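Local coordinates for protein nucleoside-diphosphate-sugar pyrophosphorylase (Vibrio cholerae, PDB 4EVW) that probably transfers a nucleotidyl group from a nucleoside triphosphate to a sugar phosphate, yielding an activated nucleoside-diphosphate sugar and releasing pyrophosphate, at residues Met1-Met9 with Thr47-Asn55; Val157-Pro165 with Arg200-Tyr209. The protein carries 1 engineered substitution. All coordinates share one frame; numbering follows the deposited sequence.

Interaction 1 of 2, residues Met1-Met9 with Thr47-Asn55; sequences MIVIPMAGM and TPFLFIVRN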
# COMPACT_ATOMS: atom_id res chain seq x y z
N MSE A 1 7.99 2.37 -9.36
CA MSE A 1 7.98 0.97 -8.85
C MSE A 1 6.78 0.73 -7.96
O MSE A 1 6.52 1.50 -7.03
CB MSE A 1 9.26 0.67 -8.07
CG MSE A 1 9.31 -0.74 -7.53
SE MSE A 1 10.99 -1.16 -6.69
CE MSE A 1 12.13 -1.19 -8.26
N ILE A 2 6.06 -0.36 -8.23
CA ILE A 2 4.88 -0.71 -7.44
C ILE A 2 5.36 -1.61 -6.31
O ILE A 2 5.95 -2.66 -6.56
CB ILE A 2 3.86 -1.47 -8.31
CG1 ILE A 2 3.51 -0.64 -9.55
CG2 ILE A 2 2.61 -1.75 -7.49
CD1 ILE A 2 2.62 0.54 -9.28
N VAL A 3 5.12 -1.19 -5.08
CA VAL A 3 5.56 -1.94 -3.91
C VAL A 3 4.37 -2.50 -3.16
O VAL A 3 3.45 -1.77 -2.79
CB VAL A 3 6.36 -1.03 -2.96
CG1 VAL A 3 6.82 -1.82 -1.73
CG2 VAL A 3 7.56 -0.43 -3.70
N ILE A 4 4.36 -3.81 -2.94
CA ILE A 4 3.26 -4.41 -2.23
C ILE A 4 3.72 -5.09 -0.95
O ILE A 4 4.31 -6.17 -0.98
CB ILE A 4 2.53 -5.49 -3.07
CG1 ILE A 4 2.36 -5.03 -4.52
CG2 ILE A 4 1.16 -5.77 -2.44
CD1 ILE A 4 1.23 -4.05 -4.72
N PRO A 5 3.51 -4.44 0.16
CA PRO A 5 3.85 -5.02 1.44
C PRO A 5 2.83 -6.10 1.79
O PRO A 5 1.69 -5.83 1.82
CB PRO A 5 3.77 -3.84 2.38
CG PRO A 5 2.89 -2.88 1.72
CD PRO A 5 2.85 -3.14 0.28
N MSE A 6 3.26 -7.31 2.00
CA MSE A 6 2.33 -8.37 2.30
C MSE A 6 2.94 -9.35 3.26
O MSE A 6 2.84 -10.49 3.06
CB MSE A 6 1.86 -9.08 1.04
CG MSE A 6 2.89 -9.23 -0.03
SE MSE A 6 2.34 -10.18 -1.67
CE MSE A 6 1.70 -11.82 -0.95
N ALA A 7 3.55 -8.84 4.31
CA ALA A 7 4.25 -9.62 5.27
C ALA A 7 3.44 -9.79 6.53
O ALA A 7 3.84 -10.46 7.41
CB ALA A 7 5.54 -9.01 5.59
N GLY A 8 2.30 -9.17 6.58
CA GLY A 8 1.45 -9.27 7.75
C GLY A 8 0.93 -10.66 8.05
O GLY A 8 1.49 -11.66 7.60
N MSE A 9 -0.14 -10.72 8.83
CA MSE A 9 -0.74 -11.99 9.21
C MSE A 9 -2.25 -11.91 9.00
O MSE A 9 -2.87 -10.88 9.25
CB MSE A 9 -0.41 -12.28 10.68
CG MSE A 9 -0.86 -13.63 11.19
SE MSE A 9 -0.05 -14.04 12.90
CE MSE A 9 1.55 -14.91 12.27
N THR A 47 6.82 -1.45 -15.74
CA THR A 47 7.15 -1.02 -14.39
C THR A 47 7.59 -2.13 -13.46
O THR A 47 7.00 -3.21 -13.45
CB THR A 47 5.90 -0.33 -13.80
OG1 THR A 47 5.42 0.63 -14.74
CG2 THR A 47 6.22 0.36 -12.48
N PRO A 48 8.64 -1.89 -12.66
CA PRO A 48 9.07 -2.95 -11.75
C PRO A 48 8.11 -3.08 -10.57
O PRO A 48 7.48 -2.10 -10.16
CB PRO A 48 10.47 -2.49 -11.33
CG PRO A 48 10.37 -1.00 -11.40
CD PRO A 48 9.59 -0.76 -12.67
N PHE A 49 7.99 -4.30 -10.05
CA PHE A 49 7.14 -4.58 -8.90
C PHE A 49 8.02 -5.16 -7.80
O PHE A 49 8.90 -5.98 -8.07
CB PHE A 49 6.06 -5.63 -9.21
CG PHE A 49 4.92 -5.12 -10.04
CD1 PHE A 49 5.12 -4.75 -11.36
CD2 PHE A 49 3.65 -5.00 -9.48
CE1 PHE A 49 4.07 -4.27 -12.13
CE2 PHE A 49 2.59 -4.52 -10.24
CZ PHE A 49 2.80 -4.16 -11.57
N LEU A 50 7.78 -4.74 -6.56
CA LEU A 50 8.52 -5.28 -5.43
C LEU A 50 7.49 -5.90 -4.49
O LEU A 50 6.63 -5.20 -3.96
CB LEU A 50 9.29 -4.19 -4.69
CG LEU A 50 9.90 -4.61 -3.34
CD1 LEU A 50 10.92 -5.72 -3.53
CD2 LEU A 50 10.56 -3.39 -2.71
N PHE A 51 7.57 -7.22 -4.32
CA PHE A 51 6.66 -7.92 -3.43
C PHE A 51 7.43 -8.20 -2.15
O PHE A 51 8.49 -8.82 -2.18
CB PHE A 51 6.20 -9.23 -4.08
CG PHE A 51 5.46 -9.03 -5.38
CD1 PHE A 51 4.15 -8.58 -5.39
CD2 PHE A 51 6.09 -9.26 -6.60
CE1 PHE A 51 3.46 -8.36 -6.59
CE2 PHE A 51 5.42 -9.05 -7.81
CZ PHE A 51 4.11 -8.60 -7.80
N ILE A 52 6.91 -7.72 -1.02
CA ILE A 52 7.59 -7.93 0.25
C ILE A 52 6.77 -8.93 1.04
O ILE A 52 5.67 -8.63 1.50
CB ILE A 52 7.72 -6.61 1.03
CG1 ILE A 52 8.32 -5.54 0.12
CG2 ILE A 52 8.62 -6.82 2.24
CD1 ILE A 52 8.28 -4.13 0.71
N VAL A 53 7.32 -10.12 1.17
CA VAL A 53 6.62 -11.20 1.83
C VAL A 53 7.35 -11.71 3.05
O VAL A 53 8.48 -11.31 3.35
CB VAL A 53 6.47 -12.40 0.89
CG1 VAL A 53 5.83 -11.97 -0.40
CG2 VAL A 53 7.85 -12.99 0.61
N ARG A 54 6.68 -12.64 3.72
CA ARG A 54 7.26 -13.25 4.89
C ARG A 54 7.62 -14.69 4.59
O ARG A 54 7.05 -15.30 3.68
CB ARG A 54 6.29 -13.19 6.03
CG ARG A 54 7.01 -13.01 7.28
CD ARG A 54 6.15 -12.36 8.28
NE ARG A 54 6.38 -13.05 9.53
CZ ARG A 54 5.52 -13.90 10.07
NH1 ARG A 54 4.36 -14.15 9.47
NH2 ARG A 54 5.84 -14.53 11.18
N ASN A 55 8.55 -15.24 5.36
CA ASN A 55 8.98 -16.62 5.16
C ASN A 55 7.99 -17.64 5.71
O ASN A 55 8.37 -18.52 6.48
CB ASN A 55 10.36 -16.83 5.80
CG ASN A 55 10.35 -16.63 7.30
OD1 ASN A 55 9.44 -16.00 7.85
ND2 ASN A 55 11.37 -17.16 7.97
O HOH W 1 3.74 -12.93 3.32
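Leu50 N donates to Ile2 O at 2.8 Å, and a weaker CA-H...O contact from Phe49 meets the same oxygen. Strands 2-5 and 49-54 run parallel, their axes approaching to 4.7 Å, in the Rossmann-like sheet expected of a nucleotidyltransferase. Five backbone bonds alternate between them, from Ile2 N to Pro48 O at one end to Met6 N to Ile52 O at the other. On one face Ile2 and Phe49 lie side by side, and CB of Ile2 sits over the Phe49 ring, 4.0 Å from its centroid, in a CH-pi contact. Ile4 and Phe51 also lie side by side, but CG1 of Ile4 comes to the ring obliquely, as a plain apolar contact, with helix 59-70 covering Phe51. The other face carries Val3, Leu50 and Ile52. With CG1 of Val3 anti to the backbone N (chi1 180°), this methyl reaches CD1 of Ile52 at 3.7 Å. At the N-terminal end of the pair, Met1 crosses Pro48 at about a right angle, its CE against the proline ring. Beyond Met6, where the direct bonding ends, a water donates to Met6 O at 2.6 Å and accepts from Arg54 N at 3.0 Å.

Interaction 2 of 2, residues Val157-Pro165 with Arg200-Tyr209; sequences VIQTAEKNP and RGELYIAPLY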
# COMPACT_ATOMS: atom_id res chain seq x y z
N VAL A 157 -2.64 18.47 0.09
CA VAL A 157 -2.94 17.85 1.38
C VAL A 157 -2.11 18.54 2.45
O VAL A 157 -0.90 18.71 2.29
CB VAL A 157 -2.63 16.34 1.36
CG1 VAL A 157 -2.85 15.74 2.75
CG2 VAL A 157 -3.52 15.63 0.34
N ILE A 158 -2.74 18.92 3.55
CA ILE A 158 -2.02 19.60 4.62
C ILE A 158 -1.80 18.72 5.84
O ILE A 158 -1.01 19.06 6.71
CB ILE A 158 -2.76 20.88 5.09
CG1 ILE A 158 -4.18 20.54 5.53
CG2 ILE A 158 -2.76 21.92 3.97
CD1 ILE A 158 -4.95 21.73 6.10
N GLN A 159 -2.48 17.59 5.91
CA GLN A 159 -2.35 16.69 7.05
C GLN A 159 -2.98 15.33 6.79
O GLN A 159 -3.92 15.22 6.01
CB GLN A 159 -3.03 17.33 8.27
CG GLN A 159 -2.92 16.57 9.58
CD GLN A 159 -3.76 17.20 10.70
OE1 GLN A 159 -4.20 18.34 10.58
NE2 GLN A 159 -3.96 16.46 11.78
N THR A 160 -2.43 14.29 7.42
CA THR A 160 -3.00 12.96 7.31
C THR A 160 -3.09 12.42 8.74
O THR A 160 -2.36 12.86 9.62
CB THR A 160 -2.13 11.97 6.48
OG1 THR A 160 -0.84 11.82 7.10
CG2 THR A 160 -1.97 12.46 5.05
N ALA A 161 -4.01 11.49 8.95
CA ALA A 161 -4.21 10.87 10.26
C ALA A 161 -4.64 9.43 9.99
O ALA A 161 -5.37 9.17 9.04
CB ALA A 161 -5.30 11.60 11.03
N GLU A 162 -4.19 8.49 10.82
CA GLU A 162 -4.56 7.10 10.60
C GLU A 162 -5.89 6.71 11.24
O GLU A 162 -6.58 5.83 10.73
CB GLU A 162 -3.46 6.16 11.08
CG GLU A 162 -3.70 4.68 10.75
CD GLU A 162 -3.53 4.35 9.27
OE1 GLU A 162 -2.88 5.14 8.55
OE2 GLU A 162 -4.02 3.29 8.83
N LYS A 163 -6.27 7.33 12.36
CA LYS A 163 -7.55 6.96 12.97
C LYS A 163 -8.41 8.16 13.27
O LYS A 163 -9.61 8.04 13.50
CB LYS A 163 -7.32 6.17 14.26
CG LYS A 163 -6.31 5.03 14.14
CD LYS A 163 -6.97 3.67 13.99
CE LYS A 163 -5.90 2.59 13.89
NZ LYS A 163 -6.30 1.50 12.97
N ASN A 164 -7.80 9.33 13.27
CA ASN A 164 -8.54 10.55 13.54
C ASN A 164 -9.18 11.04 12.24
O ASN A 164 -8.49 11.25 11.24
CB ASN A 164 -7.61 11.60 14.12
CG ASN A 164 -8.34 12.83 14.58
OD1 ASN A 164 -9.53 12.78 14.88
ND2 ASN A 164 -7.63 13.95 14.64
N PRO A 165 -10.52 11.19 12.23
CA PRO A 165 -11.29 11.65 11.06
C PRO A 165 -11.17 13.14 10.83
O PRO A 165 -12.14 13.88 11.00
CB PRO A 165 -12.73 11.28 11.42
CG PRO A 165 -12.58 10.15 12.34
CD PRO A 165 -11.42 10.56 13.21
N ARG A 200 0.70 4.87 19.53
CA ARG A 200 0.58 3.45 19.25
C ARG A 200 1.93 2.97 18.75
O ARG A 200 2.78 3.77 18.37
CB ARG A 200 -0.50 3.19 18.20
CG ARG A 200 -0.15 3.70 16.79
CD ARG A 200 -1.33 3.54 15.85
NE ARG A 200 -2.51 4.22 16.35
CZ ARG A 200 -2.78 5.51 16.16
NH1 ARG A 200 -1.96 6.27 15.45
NH2 ARG A 200 -3.87 6.05 16.69
N GLY A 201 2.13 1.65 18.75
CA GLY A 201 3.40 1.11 18.29
C GLY A 201 3.40 0.74 16.82
O GLY A 201 4.46 0.59 16.22
N GLU A 202 2.21 0.58 16.23
CA GLU A 202 2.13 0.21 14.82
C GLU A 202 2.65 1.32 13.92
O GLU A 202 2.48 2.50 14.21
CB GLU A 202 0.68 -0.11 14.42
CG GLU A 202 0.13 -1.41 15.00
CD GLU A 202 -0.35 -1.26 16.43
OE1 GLU A 202 -0.41 -0.12 16.93
OE2 GLU A 202 -0.68 -2.29 17.05
N LEU A 203 3.28 0.93 12.82
CA LEU A 203 3.85 1.90 11.89
C LEU A 203 3.12 1.85 10.55
O LEU A 203 3.36 0.97 9.72
CB LEU A 203 5.34 1.61 11.70
CG LEU A 203 6.17 1.65 12.99
CD1 LEU A 203 7.62 1.30 12.68
CD2 LEU A 203 6.08 3.05 13.59
N TYR A 204 2.22 2.81 10.36
CA TYR A 204 1.42 2.91 9.15
C TYR A 204 2.02 3.90 8.15
O TYR A 204 2.80 4.77 8.53
CB TYR A 204 0.00 3.35 9.52
CG TYR A 204 -0.67 2.40 10.48
CD1 TYR A 204 -0.86 1.05 10.14
CD2 TYR A 204 -1.14 2.83 11.71
CE1 TYR A 204 -1.48 0.17 11.01
CE2 TYR A 204 -1.77 1.96 12.60
CZ TYR A 204 -1.94 0.63 12.24
OH TYR A 204 -2.56 -0.24 13.10
N ILE A 205 1.63 3.77 6.89
CA ILE A 205 2.16 4.64 5.84
C ILE A 205 1.60 6.07 5.82
O ILE A 205 2.37 7.02 5.69
CB ILE A 205 1.90 4.04 4.43
CG1 ILE A 205 2.48 2.62 4.33
CG2 ILE A 205 2.50 4.96 3.35
CD1 ILE A 205 3.93 2.56 3.95
N ALA A 206 0.29 6.22 5.93
CA ALA A 206 -0.33 7.54 5.86
C ALA A 206 0.32 8.62 6.73
O ALA A 206 0.56 9.73 6.26
CB ALA A 206 -1.84 7.44 6.17
N PRO A 207 0.63 8.31 8.00
CA PRO A 207 1.26 9.30 8.87
C PRO A 207 2.59 9.84 8.34
O PRO A 207 2.99 10.96 8.66
CB PRO A 207 1.46 8.54 10.18
CG PRO A 207 0.31 7.59 10.19
CD PRO A 207 0.24 7.10 8.76
N LEU A 208 3.28 9.05 7.52
CA LEU A 208 4.57 9.47 6.98
C LEU A 208 4.47 10.75 6.17
O LEU A 208 5.42 11.53 6.13
CB LEU A 208 5.19 8.36 6.11
CG LEU A 208 5.51 7.06 6.85
CD1 LEU A 208 6.34 6.13 5.96
CD2 LEU A 208 6.28 7.39 8.12
N TYR A 209 3.33 10.99 5.54
CA TYR A 209 3.19 12.20 4.74
C TYR A 209 3.30 13.48 5.58
O TYR A 209 3.70 14.52 5.07
CB TYR A 209 1.87 12.16 3.97
CG TYR A 209 1.91 11.23 2.78
CD1 TYR A 209 2.50 11.64 1.58
CD2 TYR A 209 1.37 9.95 2.85
CE1 TYR A 209 2.53 10.79 0.48
CE2 TYR A 209 1.40 9.09 1.76
CZ TYR A 209 1.98 9.52 0.58
OH TYR A 209 1.97 8.68 -0.51
O HOH W 2 -1.80 4.20 6.25
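The Glu162 carboxylate stacks over one face of the Tyr204 ring, the two planes 19° apart, with OE2 lying 3.8 Å above the ring plane and offset toward the rim. CG of Glu162 comes closer still, 3.3 Å from CD2 of Tyr204. The bend at chi2 (72°), after a first torsion that sets CG anti to the backbone N, folds the carboxylate back over the ring. Lys163 crosses the same tyrosine at about a right angle, and CG of Lys163 lies over one face of the Arg200 guanidinium, 3.7 Å from NH2, although the lysine is poorly ordered. At the edge of the Tyr209 ring, in its plane, is Ala206 O. Here the end of strand 157-161, half of a two-stranded antiparallel hairpin with strand 146-149, meets the segment leading into helix 208-214, and Thr160 O also bonds to Asn210 ND2 of that helix. Ala206 O takes two donors from opposite faces of its plane: Tyr209 N, and Thr160 OG1 at 2.7 Å, which approaches well above the carbonyl plane. CG2 of Thr160 meanwhile rests on CB of Tyr209, whose hydroxyl bonds to His176 O on strand 174-177. A water donates to Glu162 OE1 at 2.7 Å. The same water accepts from Ala206 N at 2.9 Å.

The two interactions illustrate how contact chemistry follows position in a fold. Interaction 1 is a buried one, pairing two neighbouring strands of the main sheet by regular backbone bonds and apolar side chains. Interaction 2 is only partly buried and joins a small antiparallel hairpin bordering the main sheet to the segment leading into helix 208-214, relying on one side-chain hydrogen bond, a carboxylate-ring stack and a water. Both use a water to connect groups that do not bond directly, but in interaction 1 it spans two backbone atoms and in interaction 2 a side chain and a backbone amide. Their centres are about 20 Å apart, on opposite sides of the chain's centre, and they share no strand or helix.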